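Local coordinates for protein quinoline 2-oxidoreductase medium subunit (Pseudomonas putida, PDB 1T3Q) that binds FAD and probably transfers electrons as the medium subunit of the molybdenum hydroxylase quinoline 2-oxidoreductase, at residues C89-H102 against P174-G188. Sequence-based numbering, arbitrary orientation.
Sequences CVPILPKVLAHVAH and PALHWEFDEYARRKG. With FAD (flavin-adenine dinucleotide), chain R.
His99 meets segment 174-188 on several sides at once. The edge of Phe180 points at the imidazole face in an offset edge-to-face pair, with planes at 63° and His99 CD2 3.6 Å from Phe180 CE2. Lys187, crossing at about a right angle, makes an off-centre CH-pi contact through CE, 4.2 Å from the centroid of the His99 ring. Both imidazole nitrogens are engaged by water in the ring plane: at ND1 a water 2.7 Å away also donates to Glu182 OE1, while the one at NE2 donates to Phe180 O. With an alanine in its place, Phe180 would probably lose its aromatic partner, and the two waters their imidazole link to segment 89-102.

Further back along helix 92-97, Val96 lies over one face of the Phe180 ring, Val96 CG2 3.7 Å from Phe180 CG. Ile92 has CG1 anti to its backbone N (chi1 -176°), which brings this atom within 3.7 Å of Trp178 CB. At the more exposed border, Lys95 NZ forms a salt bridge with Glu179 OE2 at 3.0 Å, coming from above the carboxylate plane.

Beyond the helix, Gly188 CA lies 3.6 Å from Ala101 O; at the backbone angles of Gly188 a side chain would jam against the preceding carbonyl oxygen, and a CB would also crowd Ala101 O. Ala101 N gives a weak hydrogen bond to FAD O4 at 3.2 Å. Helix 92-97 and strand 177-183 run nearly parallel (short-segment axes 9° apart), and the side-chain packing between them joins the FAD-binding domain to the first strand of the C-terminal domain's antiparallel sheet, an interdomain seam that reaches the isoalloxazine pocket of this molybdenum-hydroxylase flavoprotein.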
ATOM      1  N   CYS C  89     -23.474 -38.248 -40.654  1.00 34.73           N
ATOM      2  CA  CYS C  89     -24.777 -37.950 -41.239  1.00 34.72           C
ATOM      3  C   CYS C  89     -24.848 -36.648 -42.035  1.00 33.25           C
ATOM      4  O   CYS C  89     -25.398 -36.624 -43.134  1.00 33.10           O
ATOM      5  CB  CYS C  89     -25.847 -37.927 -40.147  1.00 33.73           C
ATOM      6  SG  CYS C  89     -26.106 -39.516 -39.337  1.00 37.35           S
ATOM      7  N   VAL C  90     -24.305 -35.568 -41.480  1.00 31.27           N
ATOM      8  CA  VAL C  90     -24.341 -34.268 -42.149  1.00 30.57           C
ATOM      9  C   VAL C  90     -22.968 -33.592 -42.093  1.00 31.07           C
ATOM     10  O   VAL C  90     -22.787 -32.575 -41.417  1.00 30.31           O
ATOM     11  CB  VAL C  90     -25.402 -33.344 -41.488  1.00 30.90           C
ATOM     12  CG1 VAL C  90     -25.549 -32.048 -42.280  1.00 29.89           C
ATOM     13  CG2 VAL C  90     -26.741 -34.069 -41.406  1.00 29.99           C
ATOM     14  N   PRO C  91     -21.984 -34.149 -42.821  1.00 30.38           N
ATOM     15  CA  PRO C  91     -20.614 -33.627 -42.868  1.00 29.94           C
ATOM     16  C   PRO C  91     -20.470 -32.145 -43.206  1.00 29.09           C
ATOM     17  O   PRO C  91     -19.453 -31.534 -42.884  1.00 28.95           O
ATOM     18  CB  PRO C  91     -19.934 -34.532 -43.897  1.00 30.65           C
ATOM     19  CG  PRO C  91     -21.065 -34.965 -44.778  1.00 30.03           C
ATOM     20  CD  PRO C  91     -22.148 -35.257 -43.777  1.00 29.61           C
ATOM     21  N   ILE C  92     -21.478 -31.562 -43.847  1.00 28.04           N
ATOM     22  CA  ILE C  92     -21.404 -30.149 -44.192  1.00 25.64           C
ATOM     23  C   ILE C  92     -21.534 -29.284 -42.939  1.00 26.30           C
ATOM     24  O   ILE C  92     -21.007 -28.176 -42.886  1.00 25.40           O
ATOM     25  CB  ILE C  92     -22.509 -29.747 -45.206  1.00 27.40           C
ATOM     26  CG1 ILE C  92     -22.327 -28.284 -45.620  1.00 24.42           C
ATOM     27  CG2 ILE C  92     -23.894 -29.958 -44.593  1.00 25.35           C
ATOM     28  CD1 ILE C  92     -21.016 -28.000 -46.353  1.00 24.90           C
ATOM     29  N   LEU C  93     -22.226 -29.796 -41.926  1.00 26.57           N
ATOM     30  CA  LEU C  93     -22.425 -29.047 -40.687  1.00 27.47           C
ATOM     31  C   LEU C  93     -21.097 -28.675 -40.021  1.00 27.31           C
ATOM     32  O   LEU C  93     -20.841 -27.506 -39.746  1.00 26.82           O
ATOM     33  CB  LEU C  93     -23.292 -29.847 -39.707  1.00 28.43           C
ATOM     34  CG  LEU C  93     -24.359 -29.072 -38.925  1.00 30.96           C
ATOM     35  CD1 LEU C  93     -24.929 -29.969 -37.840  1.00 30.63           C
ATOM     36  CD2 LEU C  93     -23.777 -27.819 -38.313  1.00 28.00           C
ATOM     37  N   PRO C  94     -20.234 -29.667 -39.748  1.00 27.52           N
ATOM     38  CA  PRO C  94     -18.967 -29.291 -39.115  1.00 27.46           C
ATOM     39  C   PRO C  94     -18.076 -28.406 -39.992  1.00 27.15           C
ATOM     40  O   PRO C  94     -17.288 -27.615 -39.478  1.00 26.33           O
ATOM     41  CB  PRO C  94     -18.330 -30.644 -38.766  1.00 27.65           C
ATOM     42  CG  PRO C  94     -18.957 -31.597 -39.726  1.00 29.17           C
ATOM     43  CD  PRO C  94     -20.389 -31.131 -39.792  1.00 28.79           C
ATOM     44  N   LYS C  95     -18.199 -28.521 -41.310  1.00 26.05           N
ATOM     45  CA  LYS C  95     -17.377 -27.693 -42.185  1.00 26.68           C
ATOM     46  C   LYS C  95     -17.829 -26.234 -42.130  1.00 25.70           C
ATOM     47  O   LYS C  95     -17.024 -25.309 -42.280  1.00 24.85           O
ATOM     48  CB  LYS C  95     -17.412 -28.223 -43.621  1.00 28.33           C
ATOM     49  CG  LYS C  95     -16.777 -29.603 -43.749  1.00 33.02           C
ATOM     50  CD  LYS C  95     -16.354 -29.927 -45.172  1.00 35.40           C
ATOM     51  CE  LYS C  95     -17.538 -30.025 -46.107  1.00 37.47           C
ATOM     52  NZ  LYS C  95     -17.094 -30.477 -47.456  1.00 40.57           N
ATOM     53  N   VAL C  96     -19.122 -26.029 -41.902  1.00 23.95           N
ATOM     54  CA  VAL C  96     -19.675 -24.683 -41.809  1.00 23.36           C
ATOM     55  C   VAL C  96     -19.313 -24.075 -40.453  1.00 24.01           C
ATOM     56  O   VAL C  96     -18.977 -22.892 -40.358  1.00 23.55           O
ATOM     57  CB  VAL C  96     -21.218 -24.696 -41.955  1.00 21.65           C
ATOM     58  CG1 VAL C  96     -21.782 -23.305 -41.680  1.00 21.54           C
ATOM     59  CG2 VAL C  96     -21.606 -25.148 -43.364  1.00 21.99           C
ATOM     60  N   LEU C  97     -19.372 -24.899 -39.411  1.00 24.67           N
ATOM     61  CA  LEU C  97     -19.069 -24.456 -38.055  1.00 24.82           C
ATOM     62  C   LEU C  97     -17.632 -23.979 -37.870  1.00 26.27           C
ATOM     63  O   LEU C  97     -17.334 -23.261 -36.915  1.00 25.09           O
ATOM     64  CB  LEU C  97     -19.386 -25.576 -37.065  1.00 26.02           C
ATOM     65  CG  LEU C  97     -20.886 -25.829 -36.870  1.00 25.94           C
ATOM     66  CD1 LEU C  97     -21.112 -27.164 -36.184  1.00 24.78           C
ATOM     67  CD2 LEU C  97     -21.487 -24.693 -36.057  1.00 25.80           C
ATOM     68  N   ALA C  98     -16.741 -24.373 -38.774  1.00 25.99           N
ATOM     69  CA  ALA C  98     -15.350 -23.948 -38.689  1.00 27.19           C
ATOM     70  C   ALA C  98     -15.254 -22.433 -38.885  1.00 26.91           C
ATOM     71  O   ALA C  98     -14.302 -21.793 -38.435  1.00 27.86           O
ATOM     72  CB  ALA C  98     -14.516 -24.664 -39.748  1.00 27.31           C
ATOM     73  N   HIS C  99     -16.254 -21.870 -39.555  1.00 25.74           N
ATOM     74  CA  HIS C  99     -16.309 -20.437 -39.834  1.00 25.73           C
ATOM     75  C   HIS C  99     -16.973 -19.642 -38.712  1.00 25.42           C
ATOM     76  O   HIS C  99     -16.866 -18.416 -38.667  1.00 26.63           O
ATOM     77  CB  HIS C  99     -17.076 -20.190 -41.140  1.00 25.54           C
ATOM     78  CG  HIS C  99     -16.379 -20.705 -42.360  1.00 26.56           C
ATOM     79  ND1 HIS C  99     -15.363 -20.011 -42.984  1.00 27.20           N
ATOM     80  CD2 HIS C  99     -16.533 -21.856 -43.058  1.00 26.52           C
ATOM     81  CE1 HIS C  99     -14.922 -20.713 -44.013  1.00 26.90           C
ATOM     82  NE2 HIS C  99     -15.614 -21.836 -44.079  1.00 28.04           N
ATOM     83  N   VAL C 100     -17.657 -20.334 -37.809  1.00 25.65           N
ATOM     84  CA  VAL C 100     -18.346 -19.657 -36.716  1.00 25.76           C
ATOM     85  C   VAL C 100     -17.445 -19.248 -35.552  1.00 26.04           C
ATOM     86  O   VAL C 100     -16.901 -20.094 -34.837  1.00 25.04           O
ATOM     87  CB  VAL C 100     -19.506 -20.532 -36.178  1.00 25.81           C
ATOM     88  CG1 VAL C 100     -20.144 -19.876 -34.962  1.00 25.94           C
ATOM     89  CG2 VAL C 100     -20.546 -20.731 -37.274  1.00 24.74           C
ATOM     90  N   ALA C 101     -17.303 -17.935 -35.375  1.00 27.16           N
ATOM     91  CA  ALA C 101     -16.500 -17.356 -34.302  1.00 28.23           C
ATOM     92  C   ALA C 101     -15.155 -18.053 -34.104  1.00 29.24           C
ATOM     93  O   ALA C 101     -14.459 -18.398 -35.064  1.00 29.06           O
ATOM     94  CB  ALA C 101     -17.294 -17.385 -32.998  1.00 27.01           C
ATOM     95  N   HIS C 102     -14.791 -18.237 -32.842  1.00 27.84           N
ATOM     96  CA  HIS C 102     -13.544 -18.896 -32.507  1.00 28.04           C
ATOM     97  C   HIS C 102     -13.802 -19.983 -31.483  1.00 27.06           C
ATOM     98  O   HIS C 102     -14.921 -20.137 -30.989  1.00 23.90           O
ATOM     99  CB  HIS C 102     -12.527 -17.886 -31.963  1.00 30.89           C
ATOM    100  CG  HIS C 102     -12.174 -16.808 -32.937  1.00 31.41           C
ATOM    101  ND1 HIS C 102     -13.006 -15.740 -33.199  1.00 32.99           N
ATOM    102  CD2 HIS C 102     -11.102 -16.659 -33.752  1.00 32.66           C
ATOM    103  CE1 HIS C 102     -12.462 -14.982 -34.135  1.00 33.35           C
ATOM    104  NE2 HIS C 102     -11.308 -15.517 -34.488  1.00 32.42           N
ATOM    105  N   PRO C 174     -28.760 -35.124 -46.280  1.00 32.95           N
ATOM    106  CA  PRO C 174     -28.713 -34.688 -47.679  1.00 33.35           C
ATOM    107  C   PRO C 174     -28.284 -35.718 -48.721  1.00 33.42           C
ATOM    108  O   PRO C 174     -27.415 -36.553 -48.478  1.00 34.28           O
ATOM    109  CB  PRO C 174     -27.772 -33.485 -47.631  1.00 34.60           C
ATOM    110  CG  PRO C 174     -26.846 -33.831 -46.506  1.00 35.31           C
ATOM    111  CD  PRO C 174     -27.790 -34.372 -45.463  1.00 33.26           C
ATOM    112  N   ALA C 175     -28.920 -35.645 -49.885  1.00 32.40           N
ATOM    113  CA  ALA C 175     -28.602 -36.528 -50.999  1.00 31.71           C
ATOM    114  C   ALA C 175     -27.600 -35.759 -51.858  1.00 31.11           C
ATOM    115  O   ALA C 175     -26.700 -36.339 -52.469  1.00 31.73           O
ATOM    116  CB  ALA C 175     -29.862 -36.838 -51.796  1.00 31.94           C
ATOM    117  N   LEU C 176     -27.764 -34.440 -51.884  1.00 30.06           N
ATOM    118  CA  LEU C 176     -26.881 -33.564 -52.642  1.00 28.97           C
ATOM    119  C   LEU C 176     -25.537 -33.475 -51.940  1.00 29.29           C
ATOM    120  O   LEU C 176     -25.449 -33.669 -50.726  1.00 29.86           O
ATOM    121  CB  LEU C 176     -27.472 -32.153 -52.719  1.00 28.61           C
ATOM    122  CG  LEU C 176     -28.814 -31.939 -53.414  1.00 28.35           C
ATOM    123  CD1 LEU C 176     -29.364 -30.566 -53.043  1.00 28.65           C
ATOM    124  CD2 LEU C 176     -28.637 -32.070 -54.922  1.00 27.13           C
ATOM    125  N   HIS C 177     -24.486 -33.189 -52.702  1.00 28.82           N
ATOM    126  CA  HIS C 177     -23.163 -33.024 -52.119  1.00 29.07           C
ATOM    127  C   HIS C 177     -22.973 -31.527 -51.879  1.00 28.08           C
ATOM    128  O   HIS C 177     -22.993 -30.733 -52.821  1.00 27.48           O
ATOM    129  CB  HIS C 177     -22.074 -33.534 -53.056  1.00 30.65           C
ATOM    130  CG  HIS C 177     -20.691 -33.239 -52.568  1.00 31.50           C
ATOM    131  ND1 HIS C 177     -20.068 -32.032 -52.794  1.00 31.94           N
ATOM    132  CD2 HIS C 177     -19.841 -33.967 -51.806  1.00 32.04           C
ATOM    133  CE1 HIS C 177     -18.893 -32.029 -52.192  1.00 32.99           C
ATOM    134  NE2 HIS C 177     -18.730 -33.190 -51.584  1.00 34.12           N
ATOM    135  N   TRP C 178     -22.784 -31.155 -50.617  1.00 26.94           N
ATOM    136  CA  TRP C 178     -22.638 -29.755 -50.233  1.00 26.46           C
ATOM    137  C   TRP C 178     -21.234 -29.224 -49.974  1.00 27.16           C
ATOM    138  O   TRP C 178     -20.354 -29.934 -49.483  1.00 28.26           O
ATOM    139  CB  TRP C 178     -23.460 -29.469 -48.976  1.00 24.88           C
ATOM    140  CG  TRP C 178     -24.933 -29.527 -49.156  1.00 22.99           C
ATOM    141  CD1 TRP C 178     -25.759 -30.584 -48.886  1.00 22.25           C
ATOM    142  CD2 TRP C 178     -25.773 -28.468 -49.620  1.00 23.12           C
ATOM    143  NE1 TRP C 178     -27.066 -30.242 -49.150  1.00 23.30           N
ATOM    144  CE2 TRP C 178     -27.101 -28.949 -49.603  1.00 22.88           C
ATOM    145  CE3 TRP C 178     -25.532 -27.156 -50.048  1.00 24.07           C
ATOM    146  CZ2 TRP C 178     -28.189 -28.161 -49.999  1.00 24.17           C
ATOM    147  CZ3 TRP C 178     -26.615 -26.372 -50.442  1.00 24.89           C
ATOM    148  CH2 TRP C 178     -27.926 -26.880 -50.414  1.00 23.50           C
ATOM    149  N   GLU C 179     -21.052 -27.948 -50.295  1.00 25.98           N
ATOM    150  CA  GLU C 179     -19.805 -27.237 -50.056  1.00 26.57           C
ATOM    151  C   GLU C 179     -20.244 -25.842 -49.634  1.00 26.12           C
ATOM    152  O   GLU C 179     -21.259 -25.331 -50.116  1.00 24.87           O
ATOM    153  CB  GLU C 179     -18.931 -27.181 -51.315  1.00 27.98           C
ATOM    154  CG  GLU C 179     -18.363 -28.537 -51.725  1.00 30.05           C
ATOM    155  CD  GLU C 179     -17.428 -29.145 -50.683  1.00 32.22           C
ATOM    156  OE1 GLU C 179     -17.030 -30.318 -50.853  1.00 32.91           O
ATOM    157  OE2 GLU C 179     -17.082 -28.459 -49.699  1.00 32.56           O
ATOM    158  N   PHE C 180     -19.489 -25.235 -48.727  1.00 25.36           N
ATOM    159  CA  PHE C 180     -19.826 -23.917 -48.207  1.00 26.27           C
ATOM    160  C   PHE C 180     -18.603 -23.016 -48.150  1.00 27.19           C
ATOM    161  O   PHE C 180     -17.473 -23.488 -48.033  1.00 26.87           O
ATOM    162  CB  PHE C 180     -20.412 -24.071 -46.798  1.00 25.28           C
ATOM    163  CG  PHE C 180     -20.583 -22.775 -46.052  1.00 23.45           C
ATOM    164  CD1 PHE C 180     -21.775 -22.059 -46.130  1.00 24.16           C
ATOM    165  CD2 PHE C 180     -19.552 -22.272 -45.260  1.00 24.85           C
ATOM    166  CE1 PHE C 180     -21.942 -20.862 -45.428  1.00 23.25           C
ATOM    167  CE2 PHE C 180     -19.706 -21.075 -44.554  1.00 23.69           C
ATOM    168  CZ  PHE C 180     -20.903 -20.369 -44.636  1.00 22.83           C
ATOM    169  N   ASP C 181     -18.840 -21.713 -48.228  1.00 27.38           N
ATOM    170  CA  ASP C 181     -17.767 -20.740 -48.150  1.00 28.88           C
ATOM    171  C   ASP C 181     -18.375 -19.380 -47.850  1.00 27.41           C
ATOM    172  O   ASP C 181     -19.580 -19.192 -47.982  1.00 26.90           O
ATOM    173  CB  ASP C 181     -16.986 -20.690 -49.461  1.00 32.16           C
ATOM    174  CG  ASP C 181     -15.602 -20.096 -49.291  1.00 34.97           C
ATOM    175  OD1 ASP C 181     -14.897 -19.959 -50.310  1.00 38.70           O
ATOM    176  OD2 ASP C 181     -15.215 -19.774 -48.144  1.00 34.36           O
ATOM    177  N   GLU C 182     -17.544 -18.435 -47.433  1.00 26.84           N
ATOM    178  CA  GLU C 182     -18.028 -17.103 -47.113  1.00 25.51           C
ATOM    179  C   GLU C 182     -16.882 -16.107 -47.188  1.00 26.81           C
ATOM    180  O   GLU C 182     -15.721 -16.492 -47.294  1.00 25.86           O
ATOM    181  CB  GLU C 182     -18.626 -17.089 -45.702  1.00 24.12           C
ATOM    182  CG  GLU C 182     -17.592 -17.178 -44.577  1.00 23.51           C
ATOM    183  CD  GLU C 182     -18.230 -17.280 -43.204  1.00 23.98           C
ATOM    184  OE1 GLU C 182     -17.578 -16.901 -42.205  1.00 23.52           O
ATOM    185  OE2 GLU C 182     -19.382 -17.752 -43.120  1.00 25.06           O
ATOM    186  N   TYR C 183     -17.221 -14.824 -47.143  1.00 26.93           N
ATOM    187  CA  TYR C 183     -16.224 -13.767 -47.181  1.00 29.27           C
ATOM    188  C   TYR C 183     -16.307 -12.996 -45.870  1.00 30.44           C
ATOM    189  O   TYR C 183     -17.339 -12.404 -45.558  1.00 31.06           O
ATOM    190  CB  TYR C 183     -16.498 -12.807 -48.337  1.00 28.90           C
ATOM    191  CG  TYR C 183     -15.432 -11.748 -48.526  1.00 30.10           C
ATOM    192  CD1 TYR C 183     -14.309 -11.996 -49.314  1.00 32.11           C
ATOM    193  CD2 TYR C 183     -15.553 -10.491 -47.931  1.00 32.74           C
ATOM    194  CE1 TYR C 183     -13.333 -11.018 -49.516  1.00 33.39           C
ATOM    195  CE2 TYR C 183     -14.581  -9.503 -48.124  1.00 33.40           C
ATOM    196  CZ  TYR C 183     -13.477  -9.773 -48.920  1.00 34.24           C
ATOM    197  OH  TYR C 183     -12.526  -8.799 -49.143  1.00 36.00           O
ATOM    198  N   ALA C 184     -15.222 -13.018 -45.106  1.00 32.70           N
ATOM    199  CA  ALA C 184     -15.142 -12.309 -43.832  1.00 33.88           C
ATOM    200  C   ALA C 184     -13.766 -11.649 -43.775  1.00 34.39           C
ATOM    201  O   ALA C 184     -12.795 -12.207 -44.285  1.00 34.28           O
ATOM    202  CB  ALA C 184     -15.311 -13.286 -42.672  1.00 32.87           C
ATOM    203  N   ARG C 185     -13.682 -10.465 -43.174  1.00 37.28           N
ATOM    204  CA  ARG C 185     -12.406  -9.747 -43.065  1.00 38.38           C
ATOM    205  C   ARG C 185     -11.278 -10.706 -42.676  1.00 40.35           C
ATOM    206  O   ARG C 185     -10.214 -10.716 -43.303  1.00 41.36           O
ATOM    207  CB  ARG C 185     -12.530  -8.612 -42.044  1.00 38.07           C
ATOM    208  CG  ARG C 185     -13.554  -7.548 -42.447  1.00 36.91           C
ATOM    209  CD  ARG C 185     -13.101  -6.764 -43.673  1.00 35.33           C
ATOM    210  NE  ARG C 185     -12.382  -5.541 -43.312  1.00 32.71           N
ATOM    211  CZ  ARG C 185     -11.210  -5.184 -43.822  1.00 30.98           C
ATOM    212  NH1 ARG C 185     -10.632  -4.052 -43.441  1.00 27.83           N
ATOM    213  NH2 ARG C 185     -10.609  -5.970 -44.702  1.00 31.30           N
ATOM    214  N   ARG C 186     -11.519 -11.501 -41.636  1.00 39.95           N
ATOM    215  CA  ARG C 186     -10.575 -12.517 -41.163  1.00 39.92           C
ATOM    216  C   ARG C 186     -11.437 -13.743 -40.866  1.00 40.82           C
ATOM    217  O   ARG C 186     -12.557 -13.598 -40.377  1.00 40.42           O
ATOM    218  CB  ARG C 186      -9.869 -12.084 -39.869  1.00 39.90           C
ATOM    219  CG  ARG C 186      -8.707 -11.102 -40.032  1.00 38.31           C
ATOM    220  CD  ARG C 186      -9.199  -9.706 -40.350  1.00 34.58           C
ATOM    221  NE  ARG C 186     -10.163  -9.252 -39.353  1.00 33.05           N
ATOM    222  CZ  ARG C 186      -9.847  -8.846 -38.127  1.00 32.72           C
ATOM    223  NH1 ARG C 186     -10.804  -8.461 -37.293  1.00 32.31           N
ATOM    224  NH2 ARG C 186      -8.579  -8.805 -37.742  1.00 28.97           N
ATOM    225  N   LYS C 187     -10.936 -14.942 -41.156  1.00 40.78           N
ATOM    226  CA  LYS C 187     -11.727 -16.137 -40.885  1.00 40.98           C
ATOM    227  C   LYS C 187     -12.187 -16.114 -39.433  1.00 40.36           C
ATOM    228  O   LYS C 187     -11.377 -15.956 -38.516  1.00 38.42           O
ATOM    229  CB  LYS C 187     -10.930 -17.417 -41.152  1.00 41.82           C
ATOM    230  CG  LYS C 187     -11.768 -18.675 -40.928  1.00 43.30           C
ATOM    231  CD  LYS C 187     -11.118 -19.924 -41.487  1.00 45.23           C
ATOM    232  CE  LYS C 187     -12.069 -21.110 -41.394  1.00 45.65           C
ATOM    233  NZ  LYS C 187     -11.528 -22.321 -42.065  1.00 46.96           N
ATOM    234  N   GLY C 188     -13.493 -16.270 -39.238  1.00 40.10           N
ATOM    235  CA  GLY C 188     -14.061 -16.240 -37.901  1.00 39.81           C
ATOM    236  C   GLY C 188     -14.916 -14.995 -37.762  1.00 40.05           C
ATOM    237  O   GLY C 188     -15.830 -14.938 -36.937  1.00 40.93           O
TER
HETATM  238  PA  FAD R4931     -27.697 -17.307 -25.969  1.00 19.71           P
HETATM  239  O1A FAD R4931     -26.828 -16.119 -26.191  1.00 10.91           O
HETATM  240  O2A FAD R4931     -27.906 -17.737 -24.718  1.00 11.56           O
HETATM  241  O5B FAD R4931     -29.005 -16.686 -26.424  1.00 17.91           O
HETATM  242  C5B FAD R4931     -29.429 -16.504 -27.814  1.00 17.76           C
HETATM  243  C4B FAD R4931     -30.919 -15.959 -27.835  1.00 20.35           C
HETATM  244  O4B FAD R4931     -31.781 -17.139 -28.085  1.00 18.85           O
HETATM  245  C3B FAD R4931     -31.531 -15.282 -26.560  1.00 21.36           C
HETATM  246  O3B FAD R4931     -32.467 -14.301 -26.891  1.00 22.75           O
HETATM  247  C2B FAD R4931     -32.132 -16.506 -25.804  1.00 21.11           C
HETATM  248  O2B FAD R4931     -33.203 -16.146 -24.968  1.00 19.13           O
HETATM  249  C1B FAD R4931     -32.672 -17.332 -26.934  1.00 19.77           C
HETATM  250  N9A FAD R4931     -32.621 -18.779 -26.727  1.00 17.70           N
HETATM  251  C8A FAD R4931     -31.499 -19.554 -26.509  1.00 19.85           C
HETATM  252  N7A FAD R4931     -31.745 -20.860 -26.579  1.00 16.63           N
HETATM  253  C5A FAD R4931     -33.093 -20.948 -26.836  1.00 18.37           C
HETATM  254  C6A FAD R4931     -34.004 -22.116 -27.056  1.00 18.29           C
HETATM  255  N6A FAD R4931     -33.628 -23.369 -26.989  1.00 14.40           N
HETATM  256  N1A FAD R4931     -35.329 -21.785 -27.312  1.00 17.44           N
HETATM  257  C2A FAD R4931     -35.770 -20.481 -27.383  1.00 20.01           C
HETATM  258  N3A FAD R4931     -35.018 -19.359 -27.190  1.00 16.92           N
HETATM  259  C4A FAD R4931     -33.695 -19.640 -26.864  1.00 18.05           C
HETATM  260  N1  FAD R4931     -22.365 -16.632 -34.559  1.00 21.55           N
HETATM  261  C2  FAD R4931     -22.291 -16.992 -35.843  1.00 23.82           C
HETATM  262  O2  FAD R4931     -23.247 -17.414 -36.445  1.00 24.08           O
HETATM  263  N3  FAD R4931     -21.125 -16.714 -36.632  1.00 20.66           N
HETATM  264  C4  FAD R4931     -20.053 -15.981 -36.128  1.00 21.85           C
HETATM  265  O4  FAD R4931     -19.112 -15.742 -36.851  1.00 22.73           O
HETATM  266  C4X FAD R4931     -20.154 -15.509 -34.743  1.00 21.07           C
HETATM  267  N5  FAD R4931     -19.136 -14.777 -34.181  1.00 19.84           N
HETATM  268  C5X FAD R4931     -19.231 -14.446 -32.842  1.00 19.80           C
HETATM  269  C6  FAD R4931     -18.163 -13.678 -32.273  1.00 19.80           C
HETATM  270  C7  FAD R4931     -18.171 -13.302 -30.930  1.00 18.76           C
HETATM  271  C7M FAD R4931     -17.033 -12.464 -30.389  1.00 19.91           C
HETATM  272  C8  FAD R4931     -19.292 -13.721 -30.054  1.00 18.80           C
HETATM  273  C8M FAD R4931     -19.363 -13.353 -28.591  1.00 17.89           C
HETATM  274  C9  FAD R4931     -20.347 -14.501 -30.597  1.00 17.91           C
HETATM  275  C9A FAD R4931     -20.337 -14.855 -31.984  1.00 19.03           C
HETATM  276  N10 FAD R4931     -21.394 -15.635 -32.633  1.00 18.70           N
HETATM  277  C10 FAD R4931     -21.345 -15.926 -33.963  1.00 21.51           C
HETATM  278  C1' FAD R4931     -22.620 -15.940 -31.848  1.00 18.72           C
HETATM  279  C2' FAD R4931     -22.671 -17.410 -31.340  1.00 18.90           C
HETATM  280  O2' FAD R4931     -22.954 -18.283 -32.438  1.00 21.15           O
HETATM  281  C3' FAD R4931     -23.771 -17.447 -30.276  1.00 19.23           C
HETATM  282  O3' FAD R4931     -23.421 -18.512 -29.381  1.00 20.96           O
HETATM  283  C4' FAD R4931     -25.186 -17.710 -30.857  1.00 19.76           C
HETATM  284  O4' FAD R4931     -25.559 -16.698 -31.797  1.00 19.98           O
HETATM  285  C5' FAD R4931     -26.141 -17.687 -29.697  1.00 17.81           C
HETATM  286  O5' FAD R4931     -26.187 -19.089 -29.031  1.00 18.36           O
HETATM  287  P   FAD R4931     -26.123 -19.184 -27.530  1.00 19.94           P
HETATM  288  O1P FAD R4931     -26.253 -20.679 -27.219  1.00 19.02           O
HETATM  289  O2P FAD R4931     -25.038 -18.516 -26.978  1.00 19.37           O
HETATM  290  O3P FAD R4931     -27.328 -18.524 -26.998  1.00 17.50           O
HETATM  291  O   HOH W   1     -20.077 -31.880 -47.389  1.00 35.98           O
HETATM  292  O   HOH W   2     -14.592 -17.531 -42.116  1.00 31.83           O
HETATM  293  O   HOH W   3     -15.768 -23.928 -46.074  1.00 36.89           O